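Local coordinates for protein potential RNA-dependent RNA polymerase (Human picobirnavirus, PDB 5I62) that catalyses RNA-templated RNA synthesis from ribonucleoside triphosphates, and probably serves both transcription and genome replication of a double-stranded RNA virus, at residues C160-D165 and F298-A303; V276-L281 and W293-F298. All coordinates share one frame; numbering follows the deposited sequence.

Interaction 1 (C160-D165 and F298-A303)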
loop_
_atom_site.group_PDB
_atom_site.type_symbol
_atom_site.label_atom_id
_atom_site.label_comp_id
_atom_site.label_asym_id
_atom_site.label_seq_id
_atom_site.Cartn_x
_atom_site.Cartn_y
_atom_site.Cartn_z
ATOM N N CYS A 160 -6.609 26.017 -6.199
ATOM C CA CYS A 160 -6.290 25.307 -7.423
ATOM C C CYS A 160 -7.545 24.661 -7.998
ATOM O O CYS A 160 -8.514 24.386 -7.292
ATOM C CB CYS A 160 -5.183 24.252 -7.214
ATOM S SG CYS A 160 -5.534 22.972 -5.969
ATOM N N ASP A 161 -7.499 24.457 -9.310
ATOM C CA ASP A 161 -8.550 23.817 -10.087
ATOM C C ASP A 161 -7.837 22.901 -11.064
ATOM O O ASP A 161 -6.928 23.357 -11.764
ATOM C CB ASP A 161 -9.403 24.856 -10.824
ATOM C CG ASP A 161 -10.523 24.231 -11.650
ATOM O OD1 ASP A 161 -11.075 23.191 -11.233
ATOM O OD2 ASP A 161 -10.851 24.786 -12.719
ATOM N N VAL A 162 -8.193 21.613 -11.080
ATOM C CA VAL A 162 -7.553 20.644 -11.966
ATOM C C VAL A 162 -8.624 19.912 -12.767
ATOM O O VAL A 162 -9.713 19.643 -12.252
ATOM C CB VAL A 162 -6.653 19.645 -11.186
ATOM C CG1 VAL A 162 -5.562 20.378 -10.385
ATOM C CG2 VAL A 162 -7.490 18.760 -10.244
ATOM N N TYR A 163 -8.322 19.604 -14.028
ATOM C CA TYR A 163 -9.262 18.865 -14.862
ATOM C C TYR A 163 -8.542 18.388 -16.108
ATOM O O TYR A 163 -7.514 18.952 -16.489
ATOM C CB TYR A 163 -10.492 19.709 -15.243
ATOM C CG TYR A 163 -10.173 21.008 -15.968
ATOM C CD1 TYR A 163 -9.980 22.188 -15.255
ATOM C CD2 TYR A 163 -10.076 21.061 -17.357
ATOM C CE1 TYR A 163 -9.706 23.388 -15.903
ATOM C CE2 TYR A 163 -9.791 22.252 -18.014
ATOM C CZ TYR A 163 -9.609 23.412 -17.277
ATOM O OH TYR A 163 -9.332 24.599 -17.922
ATOM N N MET A 164 -9.090 17.339 -16.730
ATOM C CA MET A 164 -8.585 16.856 -18.005
ATOM C C MET A 164 -9.174 17.675 -19.143
ATOM O O MET A 164 -10.362 18.001 -19.146
ATOM C CB MET A 164 -8.911 15.378 -18.201
ATOM C CG MET A 164 -8.307 14.457 -17.121
ATOM S SD MET A 164 -6.486 14.474 -17.074
ATOM C CE MET A 164 -6.064 14.010 -18.750
ATOM N N ASP A 165 -8.329 18.017 -20.112
ATOM C CA ASP A 165 -8.754 18.685 -21.341
ATOM C C ASP A 165 -8.199 17.839 -22.476
ATOM O O ASP A 165 -7.053 18.014 -22.883
ATOM C CB ASP A 165 -8.268 20.115 -21.407
ATOM C CG ASP A 165 -8.769 20.846 -22.649
ATOM O OD1 ASP A 165 -9.391 20.212 -23.526
ATOM O OD2 ASP A 165 -8.521 22.058 -22.756
ATOM N N PHE A 298 -12.234 13.195 -10.209
ATOM C CA PHE A 298 -12.215 11.729 -10.169
ATOM C C PHE A 298 -11.495 11.069 -11.346
ATOM O O PHE A 298 -10.743 10.116 -11.113
ATOM C CB PHE A 298 -13.652 11.193 -10.071
ATOM C CG PHE A 298 -13.723 9.694 -10.126
ATOM C CD1 PHE A 298 -13.505 8.943 -8.980
ATOM C CD2 PHE A 298 -13.945 9.033 -11.327
ATOM C CE1 PHE A 298 -13.531 7.559 -9.026
ATOM C CE2 PHE A 298 -13.970 7.646 -11.370
ATOM C CZ PHE A 298 -13.759 6.919 -10.214
ATOM N N PRO A 299 -11.681 11.483 -12.598
ATOM C CA PRO A 299 -11.040 10.734 -13.696
ATOM C C PRO A 299 -9.539 10.942 -13.812
ATOM O O PRO A 299 -8.907 10.182 -14.549
ATOM C CB PRO A 299 -11.747 11.244 -14.963
ATOM C CG PRO A 299 -12.487 12.449 -14.568
ATOM C CD PRO A 299 -12.707 12.420 -13.096
ATOM N N ILE A 300 -8.953 11.945 -13.142
ATOM C CA ILE A 300 -7.563 12.320 -13.440
ATOM C C ILE A 300 -6.599 11.190 -13.111
ATOM O O ILE A 300 -5.626 10.957 -13.837
ATOM C CB ILE A 300 -7.186 13.618 -12.691
ATOM C CG1 ILE A 300 -7.959 14.799 -13.275
ATOM C CG2 ILE A 300 -5.675 13.868 -12.712
ATOM C CD1 ILE A 300 -7.891 16.024 -12.397
ATOM N N LYS A 301 -6.843 10.471 -12.012
ATOM C CA LYS A 301 -5.906 9.426 -11.618
ATOM C C LYS A 301 -5.838 8.301 -12.648
ATOM O O LYS A 301 -4.872 7.528 -12.636
ATOM C CB LYS A 301 -6.278 8.878 -10.239
ATOM C CG LYS A 301 -7.624 8.097 -10.242
ATOM C CD LYS A 301 -8.009 7.564 -8.856
ATOM C CE LYS A 301 -8.732 8.618 -8.014
ATOM N NZ LYS A 301 -10.148 8.831 -8.453
ATOM N N TYR A 302 -6.837 8.196 -13.535
ATOM C CA TYR A 302 -6.879 7.183 -14.585
ATOM C C TYR A 302 -6.453 7.710 -15.951
ATOM O O TYR A 302 -6.468 6.953 -16.929
ATOM C CB TYR A 302 -8.292 6.592 -14.681
ATOM C CG TYR A 302 -8.772 6.048 -13.349
ATOM C CD1 TYR A 302 -8.155 4.946 -12.781
ATOM C CD2 TYR A 302 -9.817 6.658 -12.647
ATOM C CE1 TYR A 302 -8.565 4.445 -11.544
ATOM C CE2 TYR A 302 -10.237 6.155 -11.406
ATOM C CZ TYR A 302 -9.595 5.047 -10.870
ATOM O OH TYR A 302 -9.974 4.506 -9.655
ATOM N N ALA A 303 -6.091 8.991 -16.050
ATOM C CA ALA A 303 -5.748 9.581 -17.339
ATOM C C ALA A 303 -4.574 10.557 -17.295
ATOM O O ALA A 303 -4.192 11.067 -18.350
ATOM C CB ALA A 303 -6.970 10.299 -17.936
#
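Ile-300 brings the end of its side chain to strand 160-165, against Val-162 and Met-164. Its CG1 stands anti to the carbonyl carbon (chi1 -69°), and the chain runs on nearly straight to CD1, which comes within 3.5 Å of Val-162 CG2. The two branched side chains cross at about a right angle, and Ile-300 CD1 also lies 4.0 Å from the backbone N of Tyr-163. Farther back along the same side chain, Ile-300 CG1 rests 3.9 Å from Met-164 CG. Val-210 and Ala-209 of helix 208-228 touch Ile-300 and Val-162 respectively, adding a third element to this apolar cluster.

Lys-301 turns away from the strand. Its NZ reaches back 3.0 Å to Phe-298 O, in the carbonyl plane and on a lone pair, and also binds Asp-330 and the hydroxyl of Tyr-218. Its CG lies over the centre of the Tyr-302 ring, whose OH likewise bonds to Asp-330.

Ala-303 points its CB at the strand. Met-164, bent at chi2 and chi3, brings its CE to 3.9 Å from Ala-303 CB and 3.5 Å from Ala-303 O.

No hydrogen bond joins the two segments: they meet through apolar fit and the touch of a methyl on a carbonyl oxygen, whereas Lys-301 and Tyr-302 give the loop polar bonds to Asp-330.

Interaction 2 (V276-L281 and W293-F298)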
loop_
_atom_site.group_PDB
_atom_site.type_symbol
_atom_site.label_atom_id
_atom_site.label_comp_id
_atom_site.label_asym_id
_atom_site.label_seq_id
_atom_site.Cartn_x
_atom_site.Cartn_y
_atom_site.Cartn_z
ATOM N N VAL A 276 -17.568 1.816 -11.545
ATOM C CA VAL A 276 -18.166 1.320 -10.304
ATOM C C VAL A 276 -17.723 2.175 -9.125
ATOM O O VAL A 276 -18.535 2.545 -8.266
ATOM C CB VAL A 276 -17.815 -0.160 -10.066
ATOM C CG1 VAL A 276 -18.358 -0.608 -8.698
ATOM C CG2 VAL A 276 -18.366 -1.035 -11.170
ATOM N N ALA A 277 -16.418 2.477 -9.049
ATOM C CA ALA A 277 -15.937 3.412 -8.035
ATOM C C ALA A 277 -16.705 4.723 -8.102
ATOM O O ALA A 277 -17.102 5.273 -7.072
ATOM C CB ALA A 277 -14.436 3.675 -8.206
ATOM N N LYS A 278 -16.930 5.236 -9.313
ATOM C CA LYS A 278 -17.607 6.520 -9.435
ATOM C C LYS A 278 -19.038 6.433 -8.934
ATOM O O LYS A 278 -19.552 7.389 -8.341
ATOM C CB LYS A 278 -17.590 6.990 -10.885
ATOM C CG LYS A 278 -18.121 8.401 -11.064
ATOM C CD LYS A 278 -18.038 8.813 -12.536
ATOM C CE LYS A 278 -18.689 10.164 -12.757
ATOM N NZ LYS A 278 -18.628 10.540 -14.198
ATOM N N GLU A 279 -19.701 5.299 -9.179
ATOM C CA GLU A 279 -21.078 5.131 -8.727
ATOM C C GLU A 279 -21.160 5.059 -7.205
ATOM O O GLU A 279 -22.064 5.640 -6.594
ATOM C CB GLU A 279 -21.702 3.880 -9.358
ATOM C CG GLU A 279 -23.182 3.785 -9.053
ATOM C CD GLU A 279 -23.889 2.630 -9.755
ATOM O OE1 GLU A 279 -23.358 2.103 -10.755
ATOM O OE2 GLU A 279 -24.995 2.257 -9.303
ATOM N N LEU A 280 -20.244 4.319 -6.577
ATOM C CA LEU A 280 -20.230 4.243 -5.118
ATOM C C LEU A 280 -19.949 5.605 -4.499
ATOM O O LEU A 280 -20.573 5.993 -3.500
ATOM C CB LEU A 280 -19.190 3.230 -4.660
ATOM C CG LEU A 280 -19.436 1.801 -5.141
ATOM C CD1 LEU A 280 -18.256 0.917 -4.739
ATOM C CD2 LEU A 280 -20.738 1.276 -4.554
ATOM N N LEU A 281 -18.972 6.329 -5.058
ATOM C CA LEU A 281 -18.657 7.665 -4.555
ATOM C C LEU A 281 -19.843 8.611 -4.722
ATOM O O LEU A 281 -20.129 9.424 -3.834
ATOM C CB LEU A 281 -17.430 8.222 -5.279
ATOM C CG LEU A 281 -16.142 7.515 -4.885
ATOM C CD1 LEU A 281 -14.982 8.061 -5.721
ATOM C CD2 LEU A 281 -15.903 7.745 -3.412
ATOM N N TRP A 293 -16.771 17.562 -8.711
ATOM C CA TRP A 293 -15.621 16.726 -8.399
ATOM C C TRP A 293 -15.665 15.401 -9.161
ATOM O O TRP A 293 -14.640 14.936 -9.672
ATOM C CB TRP A 293 -15.572 16.483 -6.893
ATOM C CG TRP A 293 -14.362 15.740 -6.419
ATOM C CD1 TRP A 293 -13.190 16.284 -5.954
ATOM C CD2 TRP A 293 -14.200 14.316 -6.352
ATOM N NE1 TRP A 293 -12.317 15.287 -5.605
ATOM C CE2 TRP A 293 -12.905 14.068 -5.843
ATOM C CE3 TRP A 293 -15.027 13.225 -6.670
ATOM C CZ2 TRP A 293 -12.415 12.775 -5.638
ATOM C CZ3 TRP A 293 -14.535 11.938 -6.477
ATOM C CH2 TRP A 293 -13.241 11.727 -5.960
ATOM N N LEU A 294 -16.844 14.775 -9.235
ATOM C CA LEU A 294 -16.957 13.477 -9.891
ATOM C C LEU A 294 -16.703 13.582 -11.392
ATOM O O LEU A 294 -16.170 12.644 -12.001
ATOM C CB LEU A 294 -18.337 12.879 -9.616
ATOM C CG LEU A 294 -18.524 12.346 -8.197
ATOM C CD1 LEU A 294 -20.013 12.242 -7.843
ATOM C CD2 LEU A 294 -17.842 10.972 -8.067
ATOM N N GLU A 295 -17.074 14.710 -12.004
ATOM C CA GLU A 295 -16.874 14.877 -13.438
ATOM C C GLU A 295 -15.466 15.367 -13.759
ATOM O O GLU A 295 -14.921 15.017 -14.808
ATOM C CB GLU A 295 -17.913 15.828 -14.017
ATOM C CG GLU A 295 -19.347 15.300 -13.924
ATOM C CD GLU A 295 -19.518 13.970 -14.653
ATOM O OE1 GLU A 295 -18.989 13.828 -15.784
ATOM O OE2 GLU A 295 -20.140 13.060 -14.072
ATOM N N ARG A 296 -14.876 16.196 -12.894
ATOM C CA ARG A 296 -13.625 16.891 -13.200
ATOM C C ARG A 296 -12.392 16.248 -12.594
ATOM O O ARG A 296 -11.358 16.179 -13.253
ATOM C CB ARG A 296 -13.664 18.337 -12.702
ATOM C CG ARG A 296 -14.330 19.335 -13.600
ATOM C CD ARG A 296 -14.635 20.591 -12.790
ATOM N NE ARG A 296 -13.631 21.636 -12.936
ATOM C CZ ARG A 296 -13.513 22.394 -14.021
ATOM N NH1 ARG A 296 -14.329 22.208 -15.057
ATOM N NH2 ARG A 296 -12.590 23.333 -14.074
ATOM N N VAL A 297 -12.460 15.841 -11.333
ATOM C CA VAL A 297 -11.283 15.406 -10.581
ATOM C C VAL A 297 -11.152 13.891 -10.562
ATOM O O VAL A 297 -10.073 13.347 -10.799
ATOM C CB VAL A 297 -11.338 15.963 -9.139
ATOM C CG1 VAL A 297 -10.127 15.468 -8.335
ATOM C CG2 VAL A 297 -11.436 17.483 -9.139
ATOM N N PHE A 298 -12.234 13.195 -10.209
ATOM C CA PHE A 298 -12.215 11.729 -10.169
ATOM C C PHE A 298 -11.495 11.069 -11.346
ATOM O O PHE A 298 -10.743 10.116 -11.113
ATOM C CB PHE A 298 -13.652 11.193 -10.071
ATOM C CG PHE A 298 -13.723 9.694 -10.126
ATOM C CD1 PHE A 298 -13.505 8.943 -8.980
ATOM C CD2 PHE A 298 -13.945 9.033 -11.327
ATOM C CE1 PHE A 298 -13.531 7.559 -9.026
ATOM C CE2 PHE A 298 -13.970 7.646 -11.370
ATOM C CZ PHE A 298 -13.759 6.919 -10.214
HETATM O O HOH W 1 -16.072 10.878 -14.413
#
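Ala-277 meets the Phe-298 ring at its edge, with CB near the ring plane and 3.9 Å from CZ. One residue on, Lys-278 lies over a face of that same ring. Its CB sits 4.1 Å from the Phe-298 ring centroid, 28° off the normal, a CH-pi contact, and CG follows above the rim. From there the lysine is fully extended: CG is anti to the backbone N (chi1 -173°), and the straight chain beyond it passes Leu-294 to reach Glu-295.

The Lys-278 ammonium forms a salt bridge, NZ to OE2 of Glu-295 at 2.9 Å, approaching from above the carboxylate plane, 43° out of it. Glu-295 starts out pointing away from the other helix, and the bend at its chi2 helps bring the carboxylate back. A water accepts from Lys-278 NZ at 2.6 Å and donates to Leu-294 O at 3.0 Å, giving the ammonium a second link across the contact.

Leu-281 belongs to the buried side. Its CB packs on Leu-294 CD2, while CD1 touches two aromatic rings: 3.6 Å from Phe-298 CE1, approached obliquely, and 4.0 Å from Trp-293 CZ3, at the edge of the indole. Trp-293 NE1 is satisfied by Arg-213 O of helix 208-228, and its ring meets Tyr-218 edge to face.

Apolar on the buried side, with a lysine-glutamate pair at the more exposed edge, this is the packing of two successive helices, 271-284 and 288-296, joined by a short turn. Helix 271-284 follows strand 257-261, whose end probably carries motif A, and packs on helix 327-345, by its sequence position probably the motif B helix, consistent with the palm of a right-hand polymerase fold.

Phe-298 belongs to both contacts: its ring packs in interaction 2, and the chain leaving it supplies the loop of interaction 1, the centres lying about 11 Å apart. Arg-296 ties them from the helix side, its NH2 2.6 Å from Asp-161 OD2 in a salt bridge and close to the Tyr-163 ring. At the join, Pro-299 CD packs 3.6 Å from Leu-294 O, the carbonyl that also holds the bridging water. In sequence, both segments of interaction 2 fall between strand 160-165 and the end of the loop 298-303. Asp-330 also touches the Phe-298 ring, which places both contacts beside the probable motif B helix.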